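Local coordinates for Mll8193 protein (Mesorhizobium loti, PDB 3FH1), which is of unknown function but belongs to the SnoaL-like branch of the NTF2 superfamily, whose cone-shaped folds often enclose a ligand pocket, at residues 91-97 and 109-115. Residue numbers count along the deposited sequence, not the author numbering.
Sequences DRATIRW and GVNLMRV
Two neighbouring strands of the curved NTF2-like sheet, arms of the hairpin 92-100/106-116, pair here antiparallel: their axes run at 165° and approach to 4.6 Å. Arg92-Arg114, Thr94-Leu112 and Arg96-Val110 are non-hydrogen-bonded pairs (Arg96 CA to Val110 CA 4.3 Å); Ala93-Met113, Ile95-Asn111 and Trp97-Gly109 are hydrogen-bonded pairs (Trp97 CA to Gly109 CA 5.4 Å). Asp91, still outside the strand (phi/psi -95/14), accepts Val115 N at its O (2.8 Å), while its carboxylate forms a salt bridge with Arg15. Arg92 lays its guanidinium over Arg114 CD (Arg92 NE to CD 3.8 Å) and reaches Glu85 (salt bridge) and Phe87 (cation-pi) of the second subunit. Ala93 N donates to Met113 O (3.0 Å) and Ala93 O accepts Met113 N (2.8 Å). Thr94, on the face of Arg92, Leu112 and Val110, packs on Thr94 of the second subunit, so this face carries the dimer contact. Ile95 makes two backbone hydrogen bonds (Ile95 N to Asn111 O 2.9 Å, Asn111 N to Ile95 O 2.8 Å); its CD1 meets CG of selenomethionine Met113 at 4.0 Å, on the concave side covered by helix 16-31. Arg96 starts on the Thr94 face, its CG 3.8 Å from Val110 CG2, then extends its guanidinium to a salt bridge with Glu84. Trp97, chi1 p (48°) and chi2 -106°, folds its indole across the partner strand: Gly109 CA sits 3.5 Å from the six-membered ring centroid, 8° off its normal, a CH-pi contact; here an ideal CB on Gly109 would clash, 2.2 Å from Trp97 CH2. At the indole edge, Trp97 NE1 donates to Asn111 OD1 at 2.9 Å, N-H...O angle 156°.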
loop_
_atom_site.group_PDB
_atom_site.type_symbol
_atom_site.label_atom_id
_atom_site.label_comp_id
_atom_site.label_asym_id
_atom_site.label_seq_id
_atom_site.Cartn_x
_atom_site.Cartn_y
_atom_site.Cartn_z
ATOM N N ASP A 91 -4.222 -6.182 13.303
ATOM C CA ASP A 91 -5.549 -5.950 12.694
ATOM C C ASP A 91 -5.395 -5.322 11.282
ATOM O O ASP A 91 -6.375 -4.872 10.651
ATOM C CB ASP A 91 -6.335 -4.983 13.580
ATOM C CG ASP A 91 -6.795 -5.584 14.840
ATOM O OD1 ASP A 91 -7.184 -6.785 14.841
ATOM O OD2 ASP A 91 -6.801 -4.816 15.837
ATOM N N ARG A 92 -4.189 -5.344 10.717
ATOM C CA ARG A 92 -3.946 -4.764 9.394
ATOM C C ARG A 92 -3.379 -5.729 8.395
ATOM O O ARG A 92 -2.764 -6.723 8.772
ATOM C CB ARG A 92 -2.978 -3.583 9.533
ATOM C CG ARG A 92 -3.625 -2.483 10.387
ATOM C CD ARG A 92 -3.018 -1.213 10.089
ATOM N NE ARG A 92 -3.473 -0.190 10.986
ATOM C CZ ARG A 92 -3.280 1.086 10.715
ATOM N NH1 ARG A 92 -2.681 1.441 9.588
ATOM N NH2 ARG A 92 -3.654 1.987 11.597
ATOM N N ALA A 93 -3.580 -5.460 7.118
ATOM C CA ALA A 93 -2.997 -6.266 6.098
ATOM C C ALA A 93 -2.764 -5.462 4.875
ATOM O O ALA A 93 -3.384 -4.427 4.645
ATOM C CB ALA A 93 -3.920 -7.404 5.740
ATOM N N THR A 94 -1.801 -5.920 4.096
ATOM C CA THR A 94 -1.640 -5.382 2.732
ATOM C C THR A 94 -1.836 -6.536 1.731
ATOM O O THR A 94 -1.440 -7.662 2.001
ATOM C CB THR A 94 -0.251 -4.693 2.487
ATOM O OG1 THR A 94 0.830 -5.641 2.651
ATOM C CG2 THR A 94 -0.079 -3.511 3.376
ATOM N N ILE A 95 -2.512 -6.257 0.632
ATOM C CA ILE A 95 -2.723 -7.275 -0.409
ATOM C C ILE A 95 -2.282 -6.664 -1.696
ATOM O O ILE A 95 -2.916 -5.709 -2.189
ATOM C CB ILE A 95 -4.204 -7.709 -0.572
ATOM C CG1 ILE A 95 -4.811 -8.114 0.796
ATOM C CG2 ILE A 95 -4.292 -8.799 -1.595
ATOM C CD1 ILE A 95 -6.371 -8.190 0.764
ATOM N N ARG A 96 -1.135 -7.143 -2.196
ATOM C CA ARG A 96 -0.675 -6.743 -3.538
ATOM C C ARG A 96 -1.270 -7.675 -4.560
ATOM O O ARG A 96 -1.318 -8.891 -4.377
ATOM C CB ARG A 96 0.855 -6.712 -3.652
ATOM C CG ARG A 96 1.507 -5.497 -2.996
ATOM C CD ARG A 96 2.987 -5.507 -3.344
ATOM N NE ARG A 96 3.810 -6.577 -2.776
ATOM C CZ ARG A 96 4.468 -7.503 -3.484
ATOM N NH1 ARG A 96 4.271 -7.659 -4.767
ATOM N NH2 ARG A 96 5.320 -8.332 -2.883
ATOM N N TRP A 97 -1.688 -7.091 -5.679
ATOM C CA TRP A 97 -2.377 -7.774 -6.753
ATOM C C TRP A 97 -2.089 -7.228 -8.128
ATOM O O TRP A 97 -1.547 -6.145 -8.293
ATOM C CB TRP A 97 -3.905 -7.765 -6.487
ATOM C CG TRP A 97 -4.476 -6.441 -6.103
ATOM C CD1 TRP A 97 -4.873 -6.088 -4.843
ATOM C CD2 TRP A 97 -4.829 -5.327 -6.952
ATOM N NE1 TRP A 97 -5.377 -4.823 -4.830
ATOM C CE2 TRP A 97 -5.381 -4.334 -6.105
ATOM C CE3 TRP A 97 -4.720 -5.057 -8.312
ATOM C CZ2 TRP A 97 -5.810 -3.096 -6.594
ATOM C CZ3 TRP A 97 -5.136 -3.833 -8.780
ATOM C CH2 TRP A 97 -5.690 -2.895 -7.943
ATOM N N GLY A 109 -1.547 -3.270 -8.355
ATOM C CA GLY A 109 -2.115 -2.448 -7.272
ATOM C C GLY A 109 -1.955 -3.064 -5.925
ATOM O O GLY A 109 -1.337 -4.129 -5.750
ATOM N N VAL A 110 -2.513 -2.385 -4.938
ATOM C CA VAL A 110 -2.424 -2.823 -3.577
ATOM C C VAL A 110 -3.645 -2.319 -2.818
ATOM O O VAL A 110 -4.188 -1.220 -3.102
ATOM C CB VAL A 110 -1.126 -2.277 -2.872
ATOM C CG1 VAL A 110 -1.121 -0.740 -2.792
ATOM C CG2 VAL A 110 -0.905 -3.002 -1.512
ATOM N N ASN A 111 -4.090 -3.142 -1.869
ATOM C CA ASN A 111 -5.091 -2.740 -0.902
ATOM C C ASN A 111 -4.445 -2.692 0.504
ATOM O O ASN A 111 -3.701 -3.617 0.909
ATOM C CB ASN A 111 -6.216 -3.768 -0.732
ATOM C CG ASN A 111 -7.191 -3.786 -1.862
ATOM O OD1 ASN A 111 -6.944 -3.295 -2.937
ATOM N ND2 ASN A 111 -8.382 -4.341 -1.587
ATOM N N LEU A 112 -4.703 -1.604 1.237
ATOM C CA LEU A 112 -4.398 -1.519 2.651
ATOM C C LEU A 112 -5.685 -1.738 3.430
ATOM O O LEU A 112 -6.654 -0.970 3.338
ATOM C CB LEU A 112 -3.829 -0.165 3.053
ATOM C CG LEU A 112 -2.318 -0.013 2.980
ATOM C CD1 LEU A 112 -1.840 -0.228 1.504
ATOM C CD2 LEU A 112 -1.882 1.364 3.555
HETATM N N MSE A 113 -5.651 -2.761 4.254
HETATM C CA MSE A 113 -6.863 -3.250 4.926
HETATM C C MSE A 113 -6.762 -3.153 6.389
HETATM O O MSE A 113 -5.701 -3.399 6.953
HETATM C CB MSE A 113 -7.104 -4.738 4.559
HETATM C CG MSE A 113 -7.099 -5.051 3.079
HETATM SE SE MSE A 113 -8.645 -4.458 2.137
HETATM C CE MSE A 113 -9.863 -5.790 2.811
ATOM N N ARG A 114 -7.885 -2.820 7.035
ATOM C CA ARG A 114 -7.914 -2.727 8.474
ATOM C C ARG A 114 -9.204 -3.354 9.021
ATOM O O ARG A 114 -10.291 -3.137 8.438
ATOM C CB ARG A 114 -7.764 -1.297 8.947
ATOM C CG ARG A 114 -7.684 -1.184 10.475
ATOM C CD ARG A 114 -7.283 0.189 10.972
ATOM N NE ARG A 114 -8.182 1.240 10.543
ATOM C CZ ARG A 114 -9.280 1.588 11.187
ATOM N NH1 ARG A 114 -9.625 0.980 12.307
ATOM N NH2 ARG A 114 -10.033 2.572 10.704
ATOM N N VAL A 115 -9.054 -4.176 10.054
ATOM C CA VAL A 115 -10.188 -4.842 10.679
ATOM C C VAL A 115 -10.378 -4.416 12.094
ATOM O O VAL A 115 -9.411 -4.120 12.804
ATOM C CB VAL A 115 -10.011 -6.348 10.662
ATOM C CG1 VAL A 115 -10.005 -6.827 9.183
ATOM C CG2 VAL A 115 -8.733 -6.731 11.420
#